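Local coordinates for FEZ-1 protein (Fluoribacter gormanii, PDB 5WCK) that probably hydrolyses the beta-lactam ring of antibiotics as a monomeric, zinc-dependent metallo-beta-lactamase of subclass B3, at residues Y19-S27 and I39-I50; K106-D114 and N178-Y189. The protein carries 2 engineered substitutions. One frame throughout, in Å; residues are numbered along the deposited sequence. Where two conformers were deposited one is given.

Interaction 1 is a buried contact close to the second zinc site, while interaction 2 is partly buried and lies farther from the centre of the chain, near the first. Their centres are 26 Å apart and they do not touch. Interaction 1 joins a loop between strands 17-19 and 28-32 to the turn from strand 35-39 into helix 47-56, two connections between elements close in sequence. Interaction 2 joins loops distant in sequence, one following helix 95-103 and the other preceding helix 192-204. An amide, a hydroxyl and a carboxylate gathered about backbone carbonyls, flanked by aliphatic groups, make the first; crossed aromatic rings and bridging waters make the second.

Interaction 1: residues Y19-S27 and I39-I50; sequences YVGTDDLAS and INSDLEANVPMI
Ser27 and Asp42 meet where two connections of the metallo-beta-lactamase fold pack together: the loop leading into strand 28-32 and the turn that carries strand 35-39 into helix 47-56. Ser27 OG lies 2.7 Å from Asp42 OD2 and 2.7 Å from Asn40 O; its single proton could serve either acceptor. Its torsion sets OG opposite the carbonyl carbon (chi1 -64°), directing the hydroxyl between the two oxygens. Beside it, Asn40 ND2 donates to Ala26 O over 3.0 Å, arriving nearly along the C=O axis, and the oxygen is tilted 19° from the amide plane. Asn40 OD1 accepts from Ser70 N, so both ends of this amide are held, next to the zinc ligand His76. Water 1 lies within hydrogen-bonding distance of Ala26 O and Asp42 OD1.

Apolar packing flanks this polar centre. Leu25 brings CB against the carboxylate carbon of Asp42, and CD1 reaches 3.8 Å from Leu43 CG, the two leucine side chains crossing at about a right angle. The same methyl lies 3.6 Å from Asn46 OD1, an oxygen that takes the N-H of Leu43 from 24° outside its carbonyl plane. Leu25 also touches the zinc ligands Asp75 and His215, so the packing continues to the metal site. At the helix side, Thr22 CG2 meets Asn46 ND2 and Met49 CE, crossing both side chains roughly perpendicularly; ND2 itself makes a weak bond to Met49 SD. Farther along, Ile50 CG1 rests 3.8 Å from Val20 O. The other branch of Thr22 shapes its own loop as an ST turn: OG1 accepts from Asp24 N at 3.1 Å and donates in the carbonyl plane to a lone pair of Leu25 O at 2.8 Å.

Interaction 2: residues K106-D114 and N178-Y189; sequences KSDFHYAND and NPGYKLVDNITY
The Phe109 ring carries Tyr189 CD2 over the centre of one face, 3.4 Å above the plane, and His110 CB toward the rim of the opposite face; Thr188 OG1 sits at its edge. It forms two T-shaped pairs, receiving the edge of Tyr189 and presenting its own edge, through CZ, to a face of Tyr181 (planes at 61°). Tyr181 in turn points its edge at the His110 ring, CD1 lying 3.6 Å above the centre. This aromatic cluster clasps two loops beside the zinc ligands His73 and His149. Phe109 takes chi1 80°, with CG between its backbone N and carbonyl carbon, which leaves its ring against Tyr189. Thr188 OG1 donates to Phe109 O at 2.8 Å, tilted 25° from the carbonyl plane. Asp108 OD1 accepts from His110 N (an Asx turn) and Tyr111 N (an Asx motif) and takes water 2, which also donates to Tyr181 OH; that hydroxyl bonds to His149 O too. In the His110 ring plane, NE2 meets water 3, which donates to Pro179 O, and ND1 meets water 4, which accepts from Lys182 N. Ring packing thus carries the contact, while waters tie both imidazole nitrogens to the backbone of 178-189.

Interaction 1: residues Y19-S27 and I39-I50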
# COMPACT_ATOMS: atom_id res chain seq x y z
N TYR A 19 -9.04 -5.46 7.20
CA TYR A 19 -7.63 -5.54 7.47
C TYR A 19 -7.24 -7.02 7.62
O TYR A 19 -7.84 -7.72 8.47
CB TYR A 19 -7.28 -4.80 8.77
CG TYR A 19 -5.79 -4.67 8.95
CD1 TYR A 19 -5.09 -3.75 8.19
CD2 TYR A 19 -5.07 -5.46 9.83
CE1 TYR A 19 -3.72 -3.62 8.30
CE2 TYR A 19 -3.69 -5.36 9.93
CZ TYR A 19 -3.01 -4.42 9.18
OH TYR A 19 -1.66 -4.29 9.24
N VAL A 20 -6.26 -7.47 6.85
CA VAL A 20 -5.76 -8.85 6.93
C VAL A 20 -4.23 -8.87 7.01
O VAL A 20 -3.60 -9.85 6.63
CB VAL A 20 -6.27 -9.71 5.76
CG1 VAL A 20 -7.77 -9.95 5.88
CG2 VAL A 20 -5.92 -9.14 4.39
N GLY A 21 -3.65 -7.77 7.51
CA GLY A 21 -2.22 -7.67 7.61
C GLY A 21 -1.67 -8.02 8.98
O GLY A 21 -2.30 -8.72 9.78
N THR A 22 -0.46 -7.53 9.21
CA THR A 22 0.35 -7.82 10.37
C THR A 22 0.37 -6.59 11.30
O THR A 22 -0.34 -5.61 11.11
CB THR A 22 1.76 -8.22 9.93
OG1 THR A 22 2.43 -7.02 9.50
CG2 THR A 22 1.80 -9.28 8.85
N ASP A 23 1.23 -6.62 12.32
CA ASP A 23 1.33 -5.46 13.19
C ASP A 23 2.21 -4.35 12.59
O ASP A 23 2.44 -3.31 13.26
CB ASP A 23 1.84 -5.88 14.57
CG ASP A 23 3.32 -6.21 14.63
OD1 ASP A 23 3.93 -6.45 13.58
OD2 ASP A 23 3.86 -6.20 15.79
N ASP A 24 2.70 -4.56 11.36
CA ASP A 24 3.56 -3.60 10.66
C ASP A 24 3.13 -3.53 9.19
O ASP A 24 2.46 -2.57 8.77
CB ASP A 24 5.05 -3.96 10.82
CG ASP A 24 5.97 -3.19 9.90
OD1 ASP A 24 5.59 -2.07 9.48
OD2 ASP A 24 7.06 -3.73 9.58
N LEU A 25 3.50 -4.55 8.41
CA LEU A 25 3.16 -4.59 7.00
C LEU A 25 1.65 -4.77 6.87
O LEU A 25 1.07 -5.71 7.46
CB LEU A 25 3.93 -5.75 6.33
CG LEU A 25 5.43 -5.73 6.55
CD1 LEU A 25 6.12 -6.92 5.90
CD2 LEU A 25 6.03 -4.41 6.09
N ALA A 26 1.00 -3.80 6.21
CA ALA A 26 -0.48 -3.70 6.16
C ALA A 26 -1.01 -4.31 4.86
O ALA A 26 -0.51 -3.99 3.79
CB ALA A 26 -0.91 -2.26 6.23
N SER A 27 -2.02 -5.18 4.99
CA SER A 27 -2.68 -5.81 3.86
C SER A 27 -4.19 -5.66 4.03
O SER A 27 -4.70 -5.62 5.17
CB SER A 27 -2.32 -7.27 3.72
OG SER A 27 -0.95 -7.41 3.45
N ILE A 39 -4.76 -6.51 -1.22
CA ILE A 39 -3.72 -5.46 -1.41
C ILE A 39 -2.56 -5.75 -0.44
O ILE A 39 -2.84 -5.81 0.73
CB ILE A 39 -4.29 -4.04 -1.18
CG1 ILE A 39 -5.63 -3.82 -1.90
CG2 ILE A 39 -3.27 -3.01 -1.62
CD1 ILE A 39 -6.10 -2.38 -1.92
N ASN A 40 -1.37 -5.95 -1.01
CA ASN A 40 -0.06 -6.21 -0.35
C ASN A 40 0.12 -7.69 0.01
O ASN A 40 -0.60 -8.16 0.83
CB ASN A 40 0.28 -5.21 0.76
CG ASN A 40 0.37 -3.79 0.25
OD1 ASN A 40 0.94 -3.54 -0.78
ND2 ASN A 40 -0.18 -2.85 1.00
N SER A 41 1.12 -8.33 -0.59
CA SER A 41 1.43 -9.76 -0.33
C SER A 41 2.49 -9.88 0.77
O SER A 41 2.68 -10.96 1.26
CB SER A 41 1.89 -10.41 -1.60
OG SER A 41 2.94 -9.65 -2.14
N ASP A 42 3.13 -8.76 1.12
CA ASP A 42 4.07 -8.71 2.25
C ASP A 42 5.25 -9.66 2.01
O ASP A 42 5.65 -9.91 0.88
CB ASP A 42 3.32 -8.92 3.56
CG ASP A 42 2.15 -7.97 3.76
OD1 ASP A 42 2.13 -6.93 3.08
OD2 ASP A 42 1.29 -8.29 4.61
N LEU A 43 5.88 -10.13 3.09
CA LEU A 43 7.01 -11.06 2.95
C LEU A 43 6.47 -12.46 2.63
O LEU A 43 5.33 -12.79 2.97
CB LEU A 43 7.80 -11.10 4.26
CG LEU A 43 8.30 -9.76 4.78
CD1 LEU A 43 8.93 -9.94 6.15
CD2 LEU A 43 9.26 -9.12 3.81
N GLU A 44 7.33 -13.31 2.04
CA GLU A 44 6.94 -14.71 1.81
C GLU A 44 6.42 -15.35 3.10
O GLU A 44 5.43 -16.09 3.08
CB GLU A 44 8.12 -15.51 1.26
CG GLU A 44 8.43 -15.24 -0.18
CD GLU A 44 9.48 -16.18 -0.75
OE1 GLU A 44 10.12 -15.84 -1.76
OE2 GLU A 44 9.68 -17.25 -0.14
N ALA A 45 7.10 -15.07 4.23
CA ALA A 45 6.71 -15.60 5.54
C ALA A 45 5.31 -15.13 5.97
O ALA A 45 4.69 -15.75 6.83
CB ALA A 45 7.74 -15.19 6.57
N ASN A 46 4.81 -14.03 5.40
CA ASN A 46 3.52 -13.50 5.81
C ASN A 46 2.37 -14.10 4.98
O ASN A 46 1.21 -13.90 5.36
CB ASN A 46 3.47 -11.97 5.68
CG ASN A 46 4.53 -11.27 6.50
OD1 ASN A 46 5.19 -10.37 6.00
ND2 ASN A 46 4.75 -11.71 7.73
N VAL A 47 2.66 -14.80 3.88
CA VAL A 47 1.58 -15.33 3.03
C VAL A 47 0.71 -16.30 3.82
O VAL A 47 -0.52 -16.22 3.80
CB VAL A 47 2.12 -15.91 1.70
CG1 VAL A 47 1.04 -16.65 0.92
CG2 VAL A 47 2.72 -14.83 0.83
N PRO A 48 1.24 -17.28 4.60
CA PRO A 48 0.35 -18.10 5.41
C PRO A 48 -0.46 -17.31 6.45
O PRO A 48 -1.57 -17.72 6.81
CB PRO A 48 1.28 -19.11 6.11
CG PRO A 48 2.54 -19.07 5.31
CD PRO A 48 2.64 -17.70 4.66
N MET A 49 0.09 -16.18 6.92
CA MET A 49 -0.57 -15.33 7.89
C MET A 49 -1.77 -14.63 7.23
O MET A 49 -2.83 -14.48 7.84
CB MET A 49 0.40 -14.31 8.49
CG MET A 49 1.53 -14.97 9.23
SD MET A 49 2.90 -13.85 9.63
CE MET A 49 2.11 -12.73 10.75
N ILE A 50 -1.55 -14.13 6.02
CA ILE A 50 -2.64 -13.48 5.24
C ILE A 50 -3.75 -14.50 4.99
O ILE A 50 -4.94 -14.21 5.21
CB ILE A 50 -2.09 -12.83 3.96
CG1 ILE A 50 -1.17 -11.65 4.29
CG2 ILE A 50 -3.23 -12.40 3.05
CD1 ILE A 50 -0.32 -11.20 3.14
O HOH W 1 2.24 -4.16 3.27

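Interaction 2: residues K106-D114 and N178-Y189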
# COMPACT_ATOMS: atom_id res chain seq x y z
N LYS A 106 15.78 -6.40 -9.21
CA LYS A 106 17.10 -6.17 -9.82
C LYS A 106 17.17 -4.86 -10.63
O LYS A 106 18.29 -4.34 -10.83
CB LYS A 106 17.50 -7.39 -10.65
CG LYS A 106 17.77 -8.59 -9.77
CD LYS A 106 18.30 -9.81 -10.51
CE LYS A 106 18.64 -10.93 -9.56
NZ LYS A 106 19.12 -12.13 -10.29
N SER A 107 16.02 -4.29 -11.06
CA SER A 107 15.97 -3.05 -11.80
C SER A 107 15.66 -1.83 -10.91
O SER A 107 15.44 -0.73 -11.42
CB SER A 107 15.01 -3.10 -12.95
OG SER A 107 13.66 -3.14 -12.48
N ASP A 108 15.62 -2.01 -9.60
CA ASP A 108 15.22 -0.92 -8.69
C ASP A 108 16.22 0.23 -8.83
O ASP A 108 17.43 0.02 -8.80
CB ASP A 108 15.17 -1.44 -7.26
CG ASP A 108 14.55 -0.46 -6.27
OD1 ASP A 108 15.22 0.56 -5.94
OD2 ASP A 108 13.42 -0.74 -5.84
N PHE A 109 15.70 1.46 -8.95
CA PHE A 109 16.54 2.63 -9.16
C PHE A 109 17.55 2.82 -8.04
O PHE A 109 18.60 3.47 -8.27
CB PHE A 109 15.74 3.93 -9.33
CG PHE A 109 15.24 4.54 -8.03
CD1 PHE A 109 14.01 4.20 -7.51
CD2 PHE A 109 16.01 5.49 -7.36
CE1 PHE A 109 13.56 4.77 -6.33
CE2 PHE A 109 15.56 6.06 -6.18
CZ PHE A 109 14.33 5.70 -5.68
N HIS A 110 17.23 2.34 -6.83
CA HIS A 110 18.06 2.56 -5.67
C HIS A 110 18.73 1.28 -5.18
O HIS A 110 19.89 1.33 -4.76
CB HIS A 110 17.26 3.20 -4.53
CG HIS A 110 18.16 3.66 -3.44
ND1 HIS A 110 18.87 4.83 -3.52
CD2 HIS A 110 18.51 3.08 -2.29
CE1 HIS A 110 19.61 4.95 -2.45
NE2 HIS A 110 19.42 3.90 -1.69
N TYR A 111 17.99 0.15 -5.19
CA TYR A 111 18.39 -1.10 -4.47
C TYR A 111 18.82 -2.20 -5.45
O TYR A 111 18.98 -3.35 -5.04
CB TYR A 111 17.25 -1.61 -3.59
CG TYR A 111 16.86 -0.67 -2.48
CD1 TYR A 111 17.66 -0.49 -1.37
CD2 TYR A 111 15.68 0.06 -2.56
CE1 TYR A 111 17.30 0.38 -0.35
CE2 TYR A 111 15.33 0.97 -1.58
CZ TYR A 111 16.13 1.13 -0.47
OH TYR A 111 15.80 2.01 0.54
N ALA A 112 19.06 -1.85 -6.72
CA ALA A 112 19.49 -2.84 -7.76
C ALA A 112 20.70 -3.66 -7.28
O ALA A 112 20.79 -4.86 -7.59
CB ALA A 112 19.80 -2.14 -9.05
N ASN A 113 21.62 -3.01 -6.54
CA ASN A 113 22.86 -3.69 -6.11
C ASN A 113 22.80 -4.12 -4.64
O ASN A 113 23.84 -4.40 -4.06
CB ASN A 113 24.08 -2.81 -6.43
CG ASN A 113 24.50 -2.95 -7.87
OD1 ASN A 113 24.64 -4.09 -8.34
ND2 ASN A 113 24.73 -1.85 -8.57
N ASP A 114 21.59 -4.24 -4.06
CA ASP A 114 21.40 -4.73 -2.69
C ASP A 114 20.57 -6.02 -2.73
O ASP A 114 19.32 -5.98 -2.73
CB ASP A 114 20.69 -3.69 -1.81
CG ASP A 114 20.60 -4.09 -0.34
OD1 ASP A 114 20.82 -5.29 -0.03
OD2 ASP A 114 20.28 -3.20 0.51
N ASN A 178 13.59 7.18 1.82
CA ASN A 178 14.38 6.18 2.53
C ASN A 178 15.79 6.68 2.77
O ASN A 178 16.34 7.46 2.00
CB ASN A 178 14.44 4.86 1.78
CG ASN A 178 13.16 4.06 1.91
OD1 ASN A 178 12.24 4.45 2.64
ND2 ASN A 178 13.10 2.91 1.25
N PRO A 179 16.42 6.24 3.87
CA PRO A 179 17.80 6.61 4.18
C PRO A 179 18.74 6.30 3.01
O PRO A 179 18.79 5.17 2.55
CB PRO A 179 18.16 5.72 5.38
CG PRO A 179 16.84 5.37 6.00
CD PRO A 179 15.84 5.36 4.88
N GLY A 180 19.44 7.33 2.54
CA GLY A 180 20.37 7.15 1.45
C GLY A 180 19.83 7.53 0.08
O GLY A 180 20.62 7.66 -0.86
N TYR A 181 18.53 7.75 -0.02
CA TYR A 181 17.97 8.16 -1.33
C TYR A 181 18.63 9.49 -1.73
O TYR A 181 18.77 10.29 -0.87
CB TYR A 181 16.47 8.42 -1.18
CG TYR A 181 15.55 7.27 -1.51
CD1 TYR A 181 16.02 5.97 -1.55
CD2 TYR A 181 14.22 7.50 -1.79
CE1 TYR A 181 15.17 4.93 -1.85
CE2 TYR A 181 13.36 6.46 -2.09
CZ TYR A 181 13.84 5.17 -2.13
OH TYR A 181 13.01 4.13 -2.45
N LYS A 182 18.95 9.69 -3.01
CA LYS A 182 19.56 10.96 -3.49
C LYS A 182 18.47 11.77 -4.20
O LYS A 182 17.90 11.29 -5.14
CB LYS A 182 20.72 10.61 -4.43
CG LYS A 182 21.50 11.78 -5.05
CD LYS A 182 22.73 11.90 -5.91
CE LYS A 182 23.90 11.30 -5.17
NZ LYS A 182 24.35 12.20 -4.08
N LEU A 183 18.22 12.99 -3.71
CA LEU A 183 17.13 13.82 -4.28
C LEU A 183 17.64 14.87 -5.27
O LEU A 183 16.81 15.49 -5.89
CB LEU A 183 16.45 14.52 -3.10
CG LEU A 183 15.77 13.60 -2.10
CD1 LEU A 183 15.18 14.42 -0.96
CD2 LEU A 183 14.69 12.76 -2.77
N VAL A 184 18.95 15.06 -5.36
CA VAL A 184 19.56 16.08 -6.20
C VAL A 184 20.48 15.36 -7.19
O VAL A 184 21.36 14.62 -6.74
CB VAL A 184 20.39 17.08 -5.37
CG1 VAL A 184 21.05 18.14 -6.24
CG2 VAL A 184 19.55 17.72 -4.26
N ASP A 185 20.24 15.58 -8.48
CA ASP A 185 21.06 14.98 -9.55
C ASP A 185 21.14 13.45 -9.39
O ASP A 185 22.21 12.82 -9.52
CB ASP A 185 22.44 15.65 -9.57
CG ASP A 185 22.39 17.12 -9.94
OD1 ASP A 185 21.51 17.49 -10.73
OD2 ASP A 185 23.20 17.87 -9.39
N ASN A 186 19.98 12.83 -9.14
CA ASN A 186 19.90 11.38 -9.06
C ASN A 186 20.21 10.79 -10.44
O ASN A 186 19.58 11.15 -11.45
CB ASN A 186 18.52 10.96 -8.55
CG ASN A 186 18.44 9.48 -8.22
OD1 ASN A 186 18.68 8.64 -9.09
ND2 ASN A 186 18.10 9.16 -6.98
N ILE A 187 21.18 9.86 -10.48
CA ILE A 187 21.69 9.34 -11.75
C ILE A 187 20.71 8.39 -12.43
O ILE A 187 20.61 8.40 -13.68
CB ILE A 187 23.05 8.67 -11.50
CG1 ILE A 187 24.10 9.66 -10.99
CG2 ILE A 187 23.54 7.87 -12.71
CD1 ILE A 187 24.53 10.71 -11.99
N THR A 188 20.00 7.55 -11.65
CA THR A 188 19.13 6.53 -12.24
C THR A 188 17.68 7.02 -12.37
O THR A 188 16.94 6.53 -13.22
CB THR A 188 19.20 5.24 -11.42
OG1 THR A 188 18.77 5.54 -10.09
CG2 THR A 188 20.59 4.64 -11.40
N TYR A 189 17.27 7.95 -11.50
CA TYR A 189 15.88 8.43 -11.40
C TYR A 189 15.90 9.95 -11.28
O TYR A 189 15.64 10.52 -10.23
CB TYR A 189 15.24 7.75 -10.19
CG TYR A 189 13.78 7.99 -9.89
CD1 TYR A 189 12.90 8.61 -10.76
CD2 TYR A 189 13.28 7.55 -8.67
CE1 TYR A 189 11.57 8.82 -10.43
CE2 TYR A 189 11.95 7.71 -8.33
CZ TYR A 189 11.10 8.39 -9.19
OH TYR A 189 9.78 8.54 -8.84
O HOH W 2 13.41 2.07 -4.54
O HOH W 3 20.36 3.76 0.88
O HOH W 4 19.03 7.32 -4.82
O HOH W 5 17.35 2.76 2.56